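Local coordinates for protein leucyl-tRNA synthetase subunit alpha (Aquifex aeolicus, PDB 3O0A) that forms the CP1 hydrolytic domain of a leucine–tRNA ligase, which probably edits by hydrolysing tRNA charged with the wrong amino acid, at residues A[98-112]-A[121-133]. Numbering follows the deposited sequence.
Sequences RTMEEDKEGVFLGVY and KIPVWSANYVLYE
The torsions of W125 (chi1 -74°, chi2 68°) bring its six-membered ring under F108 CB, 3.8 Å from CB to that ring's centroid: a CH-pi contact over the face. With CG of F108 opposite the backbone N (chi1 174°), its ring reaches on to P123, CE1 to CB 3.6 Å, meeting the five-membered ring of W125 obliquely. R98 bends at chi3, which lays its guanidinium side-on to N128; NE donates to N128 O at 3.0 Å on a lone pair, and NH2 donates to the same oxygen from above the carbonyl plane, while NH1 forms a salt bridge with E61. N128 also closes the loop beyond the strands: its N donates to E105 O (2.9 Å), and OD1 accepts from E105 N. K104 sets its ammonium over one face of Y129, NZ to ring centroid 3.4 Å, a cation-pi contact. From this end the antiparallel hairpin runs on through V107 and S126, which exchange both backbone bonds, to the F108-W125 pair. L109 N donates to V124 O (2.9 Å) whereas V124 N donates to V111 O (3.0 Å), evidence of a beta bulge. Strand 106-114 edges the mixed sheet; strand 121-127 continues it to strand 55-58, helix 80-91 packs against V107, L109 and S126, and helix 147-156 meets A127 and Y129.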
loop_
_atom_site.group_PDB
_atom_site.type_symbol
_atom_site.label_atom_id
_atom_site.label_comp_id
_atom_site.label_asym_id
_atom_site.label_seq_id
_atom_site.Cartn_x
_atom_site.Cartn_y
_atom_site.Cartn_z
ATOM N N ARG A 98 11.477 -10.214 12.331
ATOM C CA ARG A 98 10.950 -9.280 11.334
ATOM C C ARG A 98 9.927 -8.303 11.900
ATOM O O ARG A 98 9.535 -7.334 11.215
ATOM C CB ARG A 98 10.325 -10.051 10.162
ATOM C CG ARG A 98 11.380 -10.681 9.254
ATOM C CD ARG A 98 10.768 -11.530 8.184
ATOM N NE ARG A 98 9.665 -10.805 7.545
ATOM C CZ ARG A 98 9.036 -11.192 6.446
ATOM N NH1 ARG A 98 9.405 -12.306 5.818
ATOM N NH2 ARG A 98 8.020 -10.459 5.984
ATOM N N THR A 99 9.460 -8.599 13.109
ATOM C CA THR A 99 8.348 -7.873 13.731
ATOM C C THR A 99 8.698 -7.321 15.116
ATOM O O THR A 99 7.973 -6.479 15.652
ATOM C CB THR A 99 7.098 -8.764 13.868
ATOM O OG1 THR A 99 7.423 -9.891 14.681
ATOM C CG2 THR A 99 6.608 -9.249 12.497
ATOM N N MET A 100 9.773 -7.822 15.720
ATOM C CA MET A 100 10.284 -7.196 16.947
ATOM C C MET A 100 10.979 -5.913 16.532
ATOM O O MET A 100 12.193 -5.863 16.349
ATOM C CB MET A 100 11.185 -8.124 17.773
ATOM C CG MET A 100 10.431 -8.798 18.909
ATOM S SD MET A 100 11.401 -9.931 19.896
ATOM C CE MET A 100 12.024 -8.824 21.161
ATOM N N GLU A 101 10.148 -4.884 16.393
ATOM C CA GLU A 101 10.441 -3.654 15.664
ATOM C C GLU A 101 11.187 -2.613 16.500
ATOM O O GLU A 101 10.568 -1.820 17.211
ATOM C CB GLU A 101 9.114 -3.048 15.198
ATOM C CG GLU A 101 7.987 -3.243 16.218
ATOM C CD GLU A 101 6.925 -2.171 16.148
ATOM O OE1 GLU A 101 6.187 -2.132 15.145
ATOM O OE2 GLU A 101 6.820 -1.380 17.112
ATOM N N GLU A 102 12.511 -2.616 16.407
ATOM C CA GLU A 102 13.307 -1.530 16.959
ATOM C C GLU A 102 14.065 -0.821 15.831
ATOM O O GLU A 102 14.881 0.073 16.078
ATOM C CB GLU A 102 14.255 -2.047 18.050
ATOM C CG GLU A 102 14.436 -1.090 19.233
ATOM C CD GLU A 102 13.291 -1.135 20.245
ATOM O OE1 GLU A 102 12.153 -1.502 19.877
ATOM O OE2 GLU A 102 13.534 -0.789 21.422
ATOM N N ASP A 103 13.769 -1.229 14.596
ATOM C CA ASP A 103 14.302 -0.617 13.377
ATOM C C ASP A 103 13.734 -1.319 12.157
ATOM O O ASP A 103 14.467 -1.967 11.414
ATOM C CB ASP A 103 15.833 -0.684 13.312
ATOM C CG ASP A 103 16.489 0.648 13.605
ATOM O OD1 ASP A 103 16.240 1.619 12.858
ATOM O OD2 ASP A 103 17.265 0.713 14.578
ATOM N N LYS A 104 12.426 -1.217 11.973
ATOM C CA LYS A 104 11.780 -1.567 10.700
ATOM C C LYS A 104 12.730 -1.379 9.523
ATOM O O LYS A 104 13.531 -0.442 9.512
ATOM C CB LYS A 104 10.563 -0.682 10.500
ATOM C CG LYS A 104 9.580 -0.781 11.631
ATOM C CD LYS A 104 8.333 -0.013 11.338
ATOM C CE LYS A 104 7.207 -0.562 12.180
ATOM N NZ LYS A 104 6.622 -1.754 11.518
ATOM N N GLU A 105 12.643 -2.272 8.538
ATOM C CA GLU A 105 13.519 -2.211 7.373
ATOM C C GLU A 105 12.698 -2.392 6.110
ATOM O O GLU A 105 11.827 -3.260 6.052
ATOM C CB GLU A 105 14.627 -3.275 7.419
ATOM C CG GLU A 105 15.715 -3.040 6.340
ATOM C CD GLU A 105 16.810 -4.107 6.281
ATOM O OE1 GLU A 105 16.912 -4.936 7.215
ATOM O OE2 GLU A 105 17.588 -4.098 5.290
ATOM N N GLY A 106 12.982 -1.562 5.115
ATOM C CA GLY A 106 12.350 -1.708 3.812
ATOM C C GLY A 106 13.139 -1.098 2.672
ATOM O O GLY A 106 14.194 -0.485 2.867
ATOM N N VAL A 107 12.602 -1.256 1.471
ATOM C CA VAL A 107 13.263 -0.815 0.251
ATOM C C VAL A 107 12.211 -0.306 -0.728
ATOM O O VAL A 107 11.098 -0.847 -0.788
ATOM C CB VAL A 107 14.098 -1.946 -0.407
ATOM C CG1 VAL A 107 15.314 -2.302 0.452
ATOM C CG2 VAL A 107 13.251 -3.190 -0.709
ATOM N N PHE A 108 12.550 0.747 -1.461
ATOM C CA PHE A 108 11.610 1.337 -2.430
ATOM C C PHE A 108 11.728 0.558 -3.733
ATOM O O PHE A 108 12.844 0.314 -4.208
ATOM C CB PHE A 108 11.953 2.816 -2.627
ATOM C CG PHE A 108 11.161 3.525 -3.704
ATOM C CD1 PHE A 108 9.783 3.350 -3.841
ATOM C CD2 PHE A 108 11.818 4.413 -4.562
ATOM C CE1 PHE A 108 9.078 4.030 -4.842
ATOM C CE2 PHE A 108 11.137 5.108 -5.553
ATOM C CZ PHE A 108 9.753 4.923 -5.698
ATOM N N LEU A 109 10.585 0.164 -4.295
ATOM C CA LEU A 109 10.562 -0.604 -5.544
ATOM C C LEU A 109 10.620 0.245 -6.820
ATOM O O LEU A 109 10.751 -0.292 -7.923
ATOM C CB LEU A 109 9.347 -1.547 -5.562
ATOM C CG LEU A 109 9.224 -2.504 -4.366
ATOM C CD1 LEU A 109 8.042 -3.483 -4.609
ATOM C CD2 LEU A 109 10.540 -3.266 -4.033
ATOM N N GLY A 110 10.530 1.566 -6.675
ATOM C CA GLY A 110 10.718 2.468 -7.805
ATOM C C GLY A 110 9.483 2.699 -8.661
ATOM O O GLY A 110 9.572 3.280 -9.742
ATOM N N VAL A 111 8.327 2.244 -8.189
ATOM C CA VAL A 111 7.078 2.480 -8.916
ATOM C C VAL A 111 6.072 3.139 -7.989
ATOM O O VAL A 111 6.209 3.063 -6.764
ATOM C CB VAL A 111 6.474 1.169 -9.495
ATOM C CG1 VAL A 111 7.437 0.566 -10.549
ATOM C CG2 VAL A 111 6.170 0.142 -8.385
ATOM N N TYR A 112 5.064 3.761 -8.592
ATOM C CA TYR A 112 3.990 4.407 -7.845
ATOM C C TYR A 112 2.649 3.792 -8.219
ATOM O O TYR A 112 2.305 3.667 -9.407
ATOM C CB TYR A 112 3.991 5.904 -8.134
ATOM C CG TYR A 112 5.265 6.569 -7.679
ATOM C CD1 TYR A 112 6.418 6.532 -8.467
ATOM C CD2 TYR A 112 5.324 7.214 -6.446
ATOM C CE1 TYR A 112 7.606 7.135 -8.030
ATOM C CE2 TYR A 112 6.487 7.828 -6.017
ATOM C CZ TYR A 112 7.619 7.777 -6.800
ATOM O OH TYR A 112 8.768 8.390 -6.360
ATOM N N LYS A 121 -0.873 9.137 -6.781
ATOM C CA LYS A 121 0.193 8.168 -7.011
ATOM C C LYS A 121 1.098 8.081 -5.785
ATOM O O LYS A 121 1.663 9.089 -5.326
ATOM C CB LYS A 121 0.965 8.537 -8.278
ATOM C CG LYS A 121 0.114 8.390 -9.535
ATOM C CD LYS A 121 0.822 8.922 -10.762
ATOM C CE LYS A 121 -0.142 9.041 -11.949
ATOM N NZ LYS A 121 -0.631 7.705 -12.353
ATOM N N ILE A 122 1.199 6.878 -5.232
ATOM C CA ILE A 122 1.882 6.653 -3.962
ATOM C C ILE A 122 2.959 5.566 -4.126
ATOM O O ILE A 122 2.743 4.598 -4.852
ATOM C CB ILE A 122 0.880 6.333 -2.808
ATOM C CG1 ILE A 122 0.040 5.090 -3.109
ATOM C CG2 ILE A 122 -0.046 7.540 -2.532
ATOM C CD1 ILE A 122 -0.792 4.627 -1.911
ATOM N N PRO A 123 4.135 5.744 -3.482
ATOM C CA PRO A 123 5.260 4.836 -3.727
ATOM C C PRO A 123 5.050 3.424 -3.181
ATOM O O PRO A 123 4.443 3.244 -2.119
ATOM C CB PRO A 123 6.428 5.527 -3.011
ATOM C CG PRO A 123 5.777 6.308 -1.925
ATOM C CD PRO A 123 4.486 6.792 -2.503
ATOM N N VAL A 124 5.544 2.435 -3.926
ATOM C CA VAL A 124 5.467 1.043 -3.517
ATOM C C VAL A 124 6.810 0.584 -2.961
ATOM O O VAL A 124 7.833 0.692 -3.638
ATOM C CB VAL A 124 5.033 0.129 -4.671
ATOM C CG1 VAL A 124 4.778 -1.300 -4.153
ATOM C CG2 VAL A 124 3.776 0.679 -5.333
ATOM N N TRP A 125 6.760 0.080 -1.730
ATOM C CA TRP A 125 7.900 -0.421 -0.967
ATOM C C TRP A 125 7.735 -1.911 -0.649
ATOM O O TRP A 125 6.646 -2.476 -0.795
ATOM C CB TRP A 125 7.982 0.362 0.348
ATOM C CG TRP A 125 8.481 1.743 0.192
ATOM C CD1 TRP A 125 7.859 2.794 -0.436
ATOM C CD2 TRP A 125 9.719 2.241 0.683
ATOM N NE1 TRP A 125 8.653 3.920 -0.370
ATOM C CE2 TRP A 125 9.802 3.606 0.308
ATOM C CE3 TRP A 125 10.779 1.666 1.394
ATOM C CZ2 TRP A 125 10.898 4.402 0.634
ATOM C CZ3 TRP A 125 11.880 2.459 1.708
ATOM C CH2 TRP A 125 11.931 3.809 1.324
ATOM N N SER A 126 8.827 -2.559 -0.249
ATOM C CA SER A 126 8.742 -3.848 0.439
ATOM C C SER A 126 9.318 -3.633 1.829
ATOM O O SER A 126 10.230 -2.817 1.998
ATOM C CB SER A 126 9.515 -4.936 -0.306
ATOM O OG SER A 126 9.321 -6.216 0.275
ATOM N N ALA A 127 8.772 -4.334 2.822
ATOM C CA ALA A 127 9.231 -4.165 4.219
ATOM C C ALA A 127 9.130 -5.423 5.070
ATOM O O ALA A 127 8.311 -6.297 4.792
ATOM C CB ALA A 127 8.503 -3.001 4.891
ATOM N N ASN A 128 9.984 -5.519 6.095
ATOM C CA ASN A 128 10.042 -6.716 6.946
ATOM C C ASN A 128 8.792 -6.944 7.788
ATOM O O ASN A 128 8.405 -8.094 8.041
ATOM C CB ASN A 128 11.299 -6.734 7.828
ATOM C CG ASN A 128 11.366 -5.568 8.805
ATOM O OD1 ASN A 128 10.621 -4.591 8.693
ATOM N ND2 ASN A 128 12.281 -5.670 9.772
ATOM N N TYR A 129 8.137 -5.857 8.192
ATOM C CA TYR A 129 7.010 -5.953 9.132
ATOM C C TYR A 129 5.699 -6.452 8.505
ATOM O O TYR A 129 4.735 -6.764 9.216
ATOM C CB TYR A 129 6.820 -4.622 9.885
ATOM C CG TYR A 129 6.143 -3.504 9.104
ATOM C CD1 TYR A 129 6.868 -2.687 8.222
ATOM C CD2 TYR A 129 4.786 -3.233 9.277
ATOM C CE1 TYR A 129 6.244 -1.649 7.506
ATOM C CE2 TYR A 129 4.152 -2.197 8.562
ATOM C CZ TYR A 129 4.881 -1.407 7.695
ATOM O OH TYR A 129 4.254 -0.384 7.010
ATOM N N VAL A 130 5.673 -6.531 7.177
ATOM C CA VAL A 130 4.511 -6.981 6.457
ATOM C C VAL A 130 4.715 -8.450 6.114
ATOM O O VAL A 130 5.659 -8.807 5.412
ATOM C CB VAL A 130 4.268 -6.100 5.194
ATOM C CG1 VAL A 130 3.162 -6.683 4.324
ATOM C CG2 VAL A 130 3.910 -4.687 5.629
ATOM N N LEU A 131 3.841 -9.295 6.653
ATOM C CA LEU A 131 3.968 -10.734 6.450
ATOM C C LEU A 131 3.159 -11.159 5.238
ATOM O O LEU A 131 2.026 -10.717 5.061
ATOM C CB LEU A 131 3.526 -11.501 7.702
ATOM C CG LEU A 131 4.357 -11.236 8.970
ATOM C CD1 LEU A 131 3.813 -12.025 10.176
ATOM C CD2 LEU A 131 5.840 -11.544 8.747
ATOM N N TYR A 132 3.736 -12.036 4.418
ATOM C CA TYR A 132 3.043 -12.520 3.228
ATOM C C TYR A 132 1.701 -13.181 3.567
ATOM O O TYR A 132 0.758 -13.130 2.781
ATOM C CB TYR A 132 3.943 -13.459 2.412
ATOM C CG TYR A 132 3.340 -13.846 1.077
ATOM C CD1 TYR A 132 3.032 -12.875 0.123
ATOM C CD2 TYR A 132 3.061 -15.173 0.776
ATOM C CE1 TYR A 132 2.470 -13.221 -1.101
ATOM C CE2 TYR A 132 2.496 -15.531 -0.452
ATOM C CZ TYR A 132 2.209 -14.547 -1.381
ATOM O OH TYR A 132 1.648 -14.899 -2.591
ATOM N N GLU A 133 1.629 -13.774 4.758
ATOM C CA GLU A 133 0.462 -14.531 5.200
ATOM C C GLU A 133 -0.725 -13.658 5.608
ATOM O O GLU A 133 -1.856 -14.151 5.693
ATOM C CB GLU A 133 0.847 -15.459 6.364
ATOM C CG GLU A 133 1.889 -16.530 6.002
ATOM C CD GLU A 133 3.299 -15.975 5.794
ATOM O OE1 GLU A 133 3.655 -14.957 6.425
ATOM O OE2 GLU A 133 4.059 -16.560 4.985
HETATM O O HOH W 1 6.353 -12.796 4.989
#